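Local coordinates for protein putative LacI-family transcriptional regulator (Bacteroides fragilis, PDB 3GBV) that probably acts as a LacI-type transcriptional regulator, its periplasmic-binding-protein-like domain sensing a small effector and so tuning DNA binding, at residues 109-123 with 274-286. Residues are numbered along the deposited sequence; the frame is centred on the assembly and turned at random.
Sequences PLAFFGQNSHQSGYF and EVACTNYMPIDLL. With EDO (1,2-ethanediol), chain F.
Phe113 and Asn279, paired across two parallel strands, show how an edge strand can be pinned by side chain as well as backbone. Their side chains run side by side in the same direction, and the Asn279 amide stacks on one face of the phenyl ring with the planes only 12° apart. With its CG anti to the carbonyl carbon (chi1 -60°), Asn279 also turns ND2 back to Phe112 O, 3.1 Å away; Asn279 N reaches that oxygen from the opposite face, so one carbonyl takes two bonds from a single residue. ND2 gives a further bond to Ala276 O, which fixes the amide's rotation.

On the other face of the sheet, Tyr280 meets the Phe112 ring edge with CE1, while Asn116 CB sits over the tyrosine ring, 3.9 Å from its centroid, as a CH-pi contact. Asn116 OD1 meanwhile caps the following helix at Gln119 N.

Beyond the strands, extended Gln115 sends NE2 to Pro282 O (3.0 Å, nearly straight at 162°), and its OE1 accepts from Ser120 OG. Ile283 then wedges against helix 117-131: CD1 rests near Ser120 CA and CG2 lies 3.4 Å from Phe123 CD2. At that ring's edge, in plane, comes Leu285 CB.

The contact thus follows the chain from one lobe of the periplasmic-binding-protein fold toward the other. Strand 278-280 closes one side of the first sheet beside 111-114, helix 254-270 packs on Phe113 and Met281, and strand 284-286 joins the second sheet antiparallel to 246-251, with Leu285 meeting Leu285 of the second subunit.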
# COMPACT_ATOMS: atom_id res chain seq x y z
N PRO A 109 -27.04 2.90 -1.28
CA PRO A 109 -26.96 3.13 0.16
C PRO A 109 -26.62 4.59 0.44
O PRO A 109 -26.59 5.41 -0.48
CB PRO A 109 -25.81 2.24 0.56
CG PRO A 109 -24.84 2.51 -0.57
CD PRO A 109 -25.74 2.42 -1.80
N LEU A 110 -26.37 4.89 1.70
CA LEU A 110 -25.99 6.23 2.11
C LEU A 110 -24.54 6.39 1.71
O LEU A 110 -24.13 7.46 1.24
CB LEU A 110 -26.12 6.39 3.62
CG LEU A 110 -25.37 7.59 4.23
CD1 LEU A 110 -26.02 8.90 3.81
CD2 LEU A 110 -25.37 7.46 5.74
N ALA A 111 -23.77 5.32 1.88
CA ALA A 111 -22.35 5.30 1.56
C ALA A 111 -21.82 3.88 1.33
O ALA A 111 -22.37 2.90 1.84
CB ALA A 111 -21.56 5.97 2.68
N PHE A 112 -20.73 3.79 0.57
CA PHE A 112 -20.10 2.52 0.24
C PHE A 112 -18.60 2.59 0.48
O PHE A 112 -17.96 3.58 0.17
CB PHE A 112 -20.33 2.16 -1.23
CG PHE A 112 -19.47 1.02 -1.73
CD1 PHE A 112 -19.73 -0.30 -1.35
CD2 PHE A 112 -18.39 1.26 -2.58
CE1 PHE A 112 -18.93 -1.35 -1.81
CE2 PHE A 112 -17.58 0.22 -3.04
CZ PHE A 112 -17.85 -1.08 -2.66
N PHE A 113 -18.07 1.51 1.05
CA PHE A 113 -16.65 1.39 1.34
C PHE A 113 -16.22 0.04 0.81
O PHE A 113 -16.72 -1.01 1.25
CB PHE A 113 -16.39 1.46 2.85
CG PHE A 113 -16.62 2.82 3.44
CD1 PHE A 113 -15.63 3.78 3.40
CD2 PHE A 113 -17.84 3.14 4.02
CE1 PHE A 113 -15.85 5.05 3.91
CE2 PHE A 113 -18.08 4.41 4.54
CZ PHE A 113 -17.08 5.37 4.48
N GLY A 114 -15.30 0.08 -0.15
CA GLY A 114 -14.79 -1.13 -0.76
C GLY A 114 -13.96 -0.76 -1.98
O GLY A 114 -13.83 0.42 -2.32
N GLN A 115 -13.40 -1.76 -2.64
CA GLN A 115 -12.60 -1.48 -3.81
C GLN A 115 -13.47 -1.27 -5.03
O GLN A 115 -14.64 -1.65 -5.07
CB GLN A 115 -11.64 -2.63 -4.13
CG GLN A 115 -10.58 -2.92 -3.09
CD GLN A 115 -9.55 -3.89 -3.61
OE1 GLN A 115 -9.87 -4.86 -4.30
NE2 GLN A 115 -8.29 -3.65 -3.26
N ASN A 116 -12.88 -0.63 -6.02
CA ASN A 116 -13.53 -0.45 -7.29
C ASN A 116 -13.20 -1.83 -7.89
O ASN A 116 -12.10 -2.06 -8.41
CB ASN A 116 -12.85 0.66 -8.08
CG ASN A 116 -13.35 0.73 -9.50
OD1 ASN A 116 -13.38 -0.28 -10.21
ND2 ASN A 116 -13.77 1.92 -9.93
N SER A 117 -14.15 -2.75 -7.76
CA SER A 117 -13.99 -4.13 -8.21
C SER A 117 -13.47 -4.28 -9.63
O SER A 117 -12.60 -5.11 -9.90
CB SER A 117 -15.31 -4.87 -8.05
OG SER A 117 -16.35 -4.21 -8.76
N HIS A 118 -13.99 -3.47 -10.54
CA HIS A 118 -13.57 -3.53 -11.93
C HIS A 118 -12.08 -3.23 -12.07
O HIS A 118 -11.34 -3.99 -12.69
CB HIS A 118 -14.38 -2.54 -12.78
CG HIS A 118 -14.19 -2.72 -14.26
ND1 HIS A 118 -13.57 -1.77 -15.05
CD2 HIS A 118 -14.51 -3.74 -15.09
CE1 HIS A 118 -13.51 -2.20 -16.29
NE2 HIS A 118 -14.08 -3.39 -16.35
N GLN A 119 -11.64 -2.12 -11.47
CA GLN A 119 -10.24 -1.70 -11.51
C GLN A 119 -9.34 -2.66 -10.74
O GLN A 119 -8.19 -2.86 -11.12
CB GLN A 119 -10.09 -0.30 -10.93
CG GLN A 119 -8.72 0.31 -11.09
CD GLN A 119 -8.36 0.55 -12.54
OE1 GLN A 119 -9.22 0.90 -13.35
NE2 GLN A 119 -7.08 0.37 -12.88
N SER A 120 -9.85 -3.23 -9.66
CA SER A 120 -9.08 -4.15 -8.85
C SER A 120 -8.72 -5.39 -9.66
O SER A 120 -7.62 -5.92 -9.55
CB SER A 120 -9.86 -4.55 -7.59
OG SER A 120 -9.14 -5.49 -6.82
N GLY A 121 -9.67 -5.84 -10.47
CA GLY A 121 -9.45 -7.02 -11.30
C GLY A 121 -8.53 -6.72 -12.47
O GLY A 121 -7.71 -7.56 -12.85
N TYR A 122 -8.68 -5.53 -13.04
CA TYR A 122 -7.87 -5.09 -14.17
C TYR A 122 -6.40 -5.07 -13.70
O TYR A 122 -5.49 -5.54 -14.39
CB TYR A 122 -8.31 -3.69 -14.59
CG TYR A 122 -7.76 -3.20 -15.91
CD1 TYR A 122 -8.28 -3.66 -17.12
CD2 TYR A 122 -6.71 -2.28 -15.95
CE1 TYR A 122 -7.78 -3.20 -18.33
CE2 TYR A 122 -6.20 -1.82 -17.16
CZ TYR A 122 -6.74 -2.28 -18.35
OH TYR A 122 -6.22 -1.83 -19.54
N PHE A 123 -6.19 -4.52 -12.51
CA PHE A 123 -4.87 -4.43 -11.89
C PHE A 123 -4.31 -5.83 -11.61
O PHE A 123 -3.12 -6.08 -11.82
CB PHE A 123 -4.96 -3.65 -10.57
CG PHE A 123 -3.71 -3.74 -9.72
CD1 PHE A 123 -2.64 -2.88 -9.93
CD2 PHE A 123 -3.62 -4.68 -8.70
CE1 PHE A 123 -1.50 -2.95 -9.12
CE2 PHE A 123 -2.48 -4.76 -7.89
CZ PHE A 123 -1.42 -3.89 -8.10
N GLU A 274 -22.27 16.09 6.06
CA GLU A 274 -22.46 15.63 4.69
C GLU A 274 -21.46 14.48 4.53
O GLU A 274 -20.38 14.52 5.12
CB GLU A 274 -22.12 16.76 3.72
CG GLU A 274 -22.85 16.71 2.39
CD GLU A 274 -24.34 16.98 2.54
OE1 GLU A 274 -24.70 18.01 3.15
OE2 GLU A 274 -25.15 16.17 2.04
N VAL A 275 -21.81 13.46 3.75
CA VAL A 275 -20.91 12.33 3.54
C VAL A 275 -20.93 11.81 2.10
O VAL A 275 -21.99 11.75 1.47
CB VAL A 275 -21.23 11.15 4.50
CG1 VAL A 275 -21.06 11.59 5.94
CG2 VAL A 275 -22.64 10.65 4.26
N ALA A 276 -19.76 11.45 1.58
CA ALA A 276 -19.65 10.94 0.21
C ALA A 276 -20.24 9.53 0.12
O ALA A 276 -20.07 8.73 1.03
CB ALA A 276 -18.19 10.91 -0.22
N CYS A 277 -20.94 9.24 -0.97
CA CYS A 277 -21.54 7.93 -1.13
C CYS A 277 -20.50 6.87 -1.49
O CYS A 277 -20.47 5.81 -0.89
CB CYS A 277 -22.63 7.96 -2.19
SG CYS A 277 -23.56 6.41 -2.27
N THR A 278 -19.65 7.16 -2.48
CA THR A 278 -18.65 6.19 -2.89
C THR A 278 -17.27 6.45 -2.30
O THR A 278 -16.69 7.53 -2.48
CB THR A 278 -18.51 6.14 -4.43
OG1 THR A 278 -18.06 7.41 -4.90
CG2 THR A 278 -19.86 5.81 -5.06
N ASN A 279 -16.76 5.45 -1.59
CA ASN A 279 -15.45 5.52 -0.97
C ASN A 279 -14.66 4.29 -1.42
O ASN A 279 -14.71 3.23 -0.79
CB ASN A 279 -15.61 5.53 0.55
CG ASN A 279 -16.40 6.72 1.02
OD1 ASN A 279 -15.85 7.80 1.24
ND2 ASN A 279 -17.72 6.54 1.14
N TYR A 280 -13.98 4.45 -2.55
CA TYR A 280 -13.20 3.37 -3.11
C TYR A 280 -11.91 3.21 -2.32
O TYR A 280 -11.13 4.15 -2.19
CB TYR A 280 -12.91 3.64 -4.60
CG TYR A 280 -14.11 3.42 -5.50
CD1 TYR A 280 -14.85 2.24 -5.43
CD2 TYR A 280 -14.48 4.37 -6.45
CE1 TYR A 280 -15.93 2.01 -6.28
CE2 TYR A 280 -15.56 4.16 -7.31
CZ TYR A 280 -16.28 2.97 -7.22
OH TYR A 280 -17.33 2.75 -8.08
N MSE A 281 -11.71 2.02 -1.78
CA MSE A 281 -10.52 1.73 -0.98
C MSE A 281 -9.33 1.46 -1.91
O MSE A 281 -9.51 1.17 -3.08
CB MSE A 281 -10.79 0.51 -0.09
CG MSE A 281 -12.00 0.70 0.82
SE MSE A 281 -11.65 2.27 1.97
CE MSE A 281 -10.25 1.64 3.20
N PRO A 282 -8.10 1.54 -1.38
CA PRO A 282 -6.93 1.30 -2.22
C PRO A 282 -6.75 -0.15 -2.66
O PRO A 282 -7.29 -1.07 -2.05
CB PRO A 282 -5.77 1.78 -1.34
CG PRO A 282 -6.25 1.48 0.03
CD PRO A 282 -7.71 1.91 -0.01
N ILE A 283 -5.99 -0.33 -3.74
CA ILE A 283 -5.68 -1.64 -4.30
C ILE A 283 -4.18 -1.86 -3.99
O ILE A 283 -3.32 -1.64 -4.84
CB ILE A 283 -5.96 -1.63 -5.83
CG1 ILE A 283 -7.46 -1.36 -6.05
CG2 ILE A 283 -5.52 -2.93 -6.48
CD1 ILE A 283 -7.79 -0.91 -7.45
N ASP A 284 -3.90 -2.26 -2.76
CA ASP A 284 -2.52 -2.46 -2.31
C ASP A 284 -1.89 -3.78 -2.73
O ASP A 284 -2.48 -4.86 -2.55
CB ASP A 284 -2.42 -2.33 -0.79
CG ASP A 284 -2.82 -0.94 -0.29
OD1 ASP A 284 -2.53 0.05 -1.00
OD2 ASP A 284 -3.40 -0.84 0.82
N LEU A 285 -0.68 -3.70 -3.27
CA LEU A 285 0.04 -4.89 -3.68
C LEU A 285 1.09 -5.28 -2.64
O LEU A 285 1.95 -4.48 -2.26
CB LEU A 285 0.73 -4.68 -5.02
CG LEU A 285 1.39 -5.99 -5.43
CD1 LEU A 285 0.38 -6.84 -6.19
CD2 LEU A 285 2.63 -5.69 -6.24
N LEU A 286 1.02 -6.52 -2.17
CA LEU A 286 1.98 -6.98 -1.19
C LEU A 286 2.76 -8.19 -1.67
O LEU A 286 2.24 -9.04 -2.40
CB LEU A 286 1.26 -7.26 0.13
CG LEU A 286 0.78 -5.91 0.67
CD1 LEU A 286 -0.56 -6.04 1.35
CD2 LEU A 286 1.83 -5.34 1.60
C1 EDO F . 1.13 -1.14 -1.28
O1 EDO F . 2.41 -1.75 -1.59
C2 EDO F . 0.62 -0.25 -2.44
O2 EDO F . 0.16 -1.05 -3.52
O HOH W 1 -10.48 0.61 -5.37